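Local coordinates for DNA repair protein rhp9/CRB2 (Schizosaccharomyces pombe, PDB 2FHD) that probably recognises methylated histone H4 through its tandem tudor domains, linking chromatin marks to DNA repair and cell-cycle control, at residues I96-D99 with A100-D104; Y123-P126 with V127-R130. All coordinates share one frame; numbering follows the deposited sequence.

How the interactions relate
Both interactions are short-range. Interaction 1, in the second tudor domain, an SH3-like fold, is a turn in the long loop between strands 80-86 and 105-110; interaction 2, further along the chain, is the start of the short helix 126-129 that follows strand 122-123, an edge strand of that domain's sheet. Their centres are about 19 Å apart, on opposite sides of the centre of the chain, and their nearest atoms about 11 Å apart, so neither touches the other. In each, one oxygen accepts two backbone N-H groups: Asp-99 OD1 from Leu-101 and Asn-103, and Ala-125 O from Ile-129 and, weakly, Asn-128. A phosphate ion, probably from the crystallisation liquor, sits about 5 Å from the side chain of Ala-125.

Interaction 1 of 2, residues I96-D99 with A100-D104; sequences IAVD and ALNND
Asp-99 opens a type I beta turn that runs on through Ala-100 to Asn-102, its carboxylate bent back over the turn. Leu-101 donates its backbone N-H to Asp-99 OD1 (N to OD1 3.0 Å), an Asx turn, reaching the oxygen from well above the carboxylate plane (65° out of it). Next, Asn-102 N closes the turn on Asp-99 O at 3.0 Å, and Asn-102 OD1 lies alongside Val-98, 3.6 Å from Val-98 CG1. Asn-103 N bonds Asp-99 OD1 at 2.9 Å from the opposite face, so two N-H groups grip one oxygen from both sides; CG of Asp-99 is tucked between its own N and carbonyl carbon (chi1 68°), which sets OD1 between the two amides. Asn-103 O accepts Asp-99 N at 3.0 Å in the carbonyl plane, and a CH...O contact from Val-98 CA also reaches it. A water bridges Asp-104 O and Ala-97 O, donating to both, while Asp-104 OD2 is hydrogen-bonded to Ser-88 OG. The turn lies between strands 80-86 and 105-110: Asp-104 pairs by backbone with Phe-86, while Ala-100 bonds the backbone of Phe-62 and Val-98 O takes Arg-11 NE from the first tudor domain.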
# COMPACT_ATOMS: atom_id res chain seq x y z
N ILE A 96 -11.59 13.71 -1.56
CA ILE A 96 -11.53 13.77 -3.03
C ILE A 96 -12.51 14.82 -3.65
O ILE A 96 -12.34 15.22 -4.77
CB ILE A 96 -11.59 12.35 -3.71
CG1 ILE A 96 -12.85 11.58 -3.35
CG2 ILE A 96 -10.51 11.38 -3.15
CD1 ILE A 96 -12.72 10.12 -3.84
N ALA A 97 -13.48 15.32 -2.87
CA ALA A 97 -14.54 16.22 -3.36
C ALA A 97 -14.11 17.69 -3.24
O ALA A 97 -14.66 18.50 -3.95
CB ALA A 97 -15.89 15.99 -2.59
N VAL A 98 -13.11 18.01 -2.39
CA VAL A 98 -12.73 19.42 -2.08
C VAL A 98 -11.33 19.84 -2.55
O VAL A 98 -10.52 19.01 -2.92
CB VAL A 98 -12.87 19.67 -0.58
CG1 VAL A 98 -14.24 19.33 -0.18
CG2 VAL A 98 -11.85 18.79 0.26
N ASP A 99 -11.03 21.14 -2.53
CA ASP A 99 -9.70 21.66 -2.76
C ASP A 99 -9.15 22.14 -1.41
O ASP A 99 -9.74 21.84 -0.34
CB ASP A 99 -9.79 22.79 -3.79
CG ASP A 99 -10.54 24.07 -3.25
OD1 ASP A 99 -11.06 24.09 -2.09
OD2 ASP A 99 -10.54 25.08 -4.00
N ALA A 100 -8.07 22.92 -1.43
CA ALA A 100 -7.35 23.28 -0.23
C ALA A 100 -8.10 24.28 0.64
O ALA A 100 -7.70 24.56 1.78
CB ALA A 100 -5.95 23.82 -0.56
N LEU A 101 -9.17 24.87 0.13
CA LEU A 101 -9.94 25.79 0.99
C LEU A 101 -11.31 25.16 1.34
O LEU A 101 -12.21 25.82 1.86
CB LEU A 101 -10.17 27.10 0.24
CG LEU A 101 -8.97 27.89 -0.26
CD1 LEU A 101 -9.57 28.87 -1.20
CD2 LEU A 101 -8.31 28.57 0.99
N ASN A 102 -11.46 23.88 1.04
CA ASN A 102 -12.70 23.19 1.36
C ASN A 102 -13.87 23.57 0.43
O ASN A 102 -15.02 23.32 0.77
CB ASN A 102 -13.08 23.43 2.80
CG ASN A 102 -13.63 22.20 3.45
OD1 ASN A 102 -13.55 21.09 2.91
ND2 ASN A 102 -14.18 22.37 4.63
N ASN A 103 -13.58 24.16 -0.74
CA ASN A 103 -14.54 24.24 -1.80
C ASN A 103 -14.72 22.93 -2.50
O ASN A 103 -13.87 22.08 -2.60
CB ASN A 103 -14.24 25.34 -2.87
CG ASN A 103 -14.01 26.69 -2.24
OD1 ASN A 103 -14.88 27.20 -1.52
ND2 ASN A 103 -12.80 27.27 -2.46
N ASP A 104 -15.82 22.93 -3.19
CA ASP A 104 -16.51 21.81 -3.69
C ASP A 104 -16.83 21.94 -5.17
O ASP A 104 -16.94 20.96 -5.89
CB ASP A 104 -17.87 22.11 -3.00
CG ASP A 104 -18.62 21.03 -2.98
OD1 ASP A 104 -17.85 20.02 -3.14
OD2 ASP A 104 -19.81 21.15 -2.93
O HOH W 1 -16.08 18.37 -6.03

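Interaction 2 of 2, residues Y123-P126 with V127-R130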
# COMPACT_ATOMS: atom_id res chain seq x y z
N TYR A 123 -8.46 19.35 -14.04
CA TYR A 123 -7.09 18.92 -14.30
C TYR A 123 -6.44 20.00 -15.09
O TYR A 123 -7.13 20.86 -15.64
CB TYR A 123 -7.01 17.56 -14.98
CG TYR A 123 -7.57 17.50 -16.41
CD1 TYR A 123 -6.72 17.47 -17.51
CD2 TYR A 123 -8.96 17.46 -16.64
CE1 TYR A 123 -7.23 17.40 -18.83
CE2 TYR A 123 -9.48 17.39 -17.95
CZ TYR A 123 -8.60 17.34 -19.04
OH TYR A 123 -9.13 17.25 -20.32
N VAL A 124 -5.10 20.04 -15.08
CA VAL A 124 -4.39 21.22 -15.55
C VAL A 124 -3.19 20.88 -16.39
O VAL A 124 -2.39 20.00 -16.03
CB VAL A 124 -4.00 22.20 -14.38
CG1 VAL A 124 -3.69 23.60 -14.97
CG2 VAL A 124 -5.14 22.35 -13.41
N ALA A 125 -3.07 21.55 -17.53
CA ALA A 125 -1.93 21.37 -18.35
C ALA A 125 -0.72 21.98 -17.65
O ALA A 125 -0.78 23.10 -17.14
CB ALA A 125 -2.14 21.99 -19.69
N PRO A 126 0.40 21.25 -17.67
CA PRO A 126 1.63 21.89 -17.18
C PRO A 126 1.91 23.31 -17.76
O PRO A 126 2.42 24.16 -17.01
CB PRO A 126 2.73 20.86 -17.61
CG PRO A 126 2.01 19.54 -17.64
CD PRO A 126 0.63 19.87 -18.17
N VAL A 127 1.63 23.59 -19.06
CA VAL A 127 1.88 24.98 -19.56
C VAL A 127 0.98 26.00 -18.89
O VAL A 127 1.30 27.15 -18.75
CB VAL A 127 1.75 25.20 -21.13
CG1 VAL A 127 2.94 24.69 -21.88
CG2 VAL A 127 0.45 24.73 -21.70
N ASN A 128 -0.18 25.56 -18.44
CA ASN A 128 -1.06 26.46 -17.74
C ASN A 128 -0.67 26.64 -16.30
O ASN A 128 -0.78 27.72 -15.79
CB ASN A 128 -2.46 25.96 -17.90
CG ASN A 128 -2.94 26.19 -19.30
OD1 ASN A 128 -2.96 27.35 -19.77
ND2 ASN A 128 -3.26 25.14 -20.01
N ILE A 129 -0.14 25.59 -15.69
CA ILE A 129 0.35 25.64 -14.33
C ILE A 129 1.56 26.62 -14.15
O ILE A 129 1.75 27.17 -13.06
CB ILE A 129 0.74 24.18 -13.78
CG1 ILE A 129 -0.52 23.43 -13.34
CG2 ILE A 129 1.76 24.30 -12.60
CD1 ILE A 129 -1.12 24.00 -11.97
N ARG A 130 2.35 26.85 -15.20
CA ARG A 130 3.50 27.73 -15.04
C ARG A 130 3.09 29.17 -14.75
O ARG A 130 3.85 29.98 -14.16
CB ARG A 130 4.58 27.57 -16.16
CG ARG A 130 4.15 27.80 -17.54
CD ARG A 130 5.36 27.75 -18.54
NE ARG A 130 5.93 29.10 -18.79
CZ ARG A 130 7.18 29.37 -18.50
NH1 ARG A 130 7.88 28.37 -17.99
NH2 ARG A 130 7.72 30.59 -18.67
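The side chains of Val-124 and Ile-129 cross at about a right angle, CG1 of Val-124 lying 3.6 Å from CG1 of Ile-129, with Ile-129 CD1 a little farther from the same methyl. Val-124 CG1 is placed anti to its backbone N (chi1 -162°), which points it at the isoleucine; it also comes 4.0 Å from Asn-128 CB. Beside this apolar pair, Ala-125 O accepts the N-H of Ile-129 at 3.0 Å, nearly along the C=O axis (164°), and a weak, bent bond from Asn-128 N at 2.8 Å (angle at H 128°). Ala-125 is the N-cap residue, so these bonds form the first turn of helix 126-129; the next, from Arg-130 N to Pro-126 O at 3.2 Å, is weak. With an alanine in place of Ile-129, the CG1-CD1 arm is gone, which would probably open a gap beside Val-124 CG1 while leaving the backbone bond to Ala-125 O. Outward, Val-124 also touches Phe-132, Ala-125 rests on Gln-71 and Asn-128 on Val-69 of strand 69-72, while Arg-130 makes cation-pi contacts with Phe-16 and Tyr-24 of a neighbouring subunit. Pro-126 suits the first turn, where its missing N-H is not needed by the helical bonding pattern; the helix thus starts with Ala-125 O holding one well-aligned and one weak N-H, flanked by the Val-124/Ile-129 apolar pair.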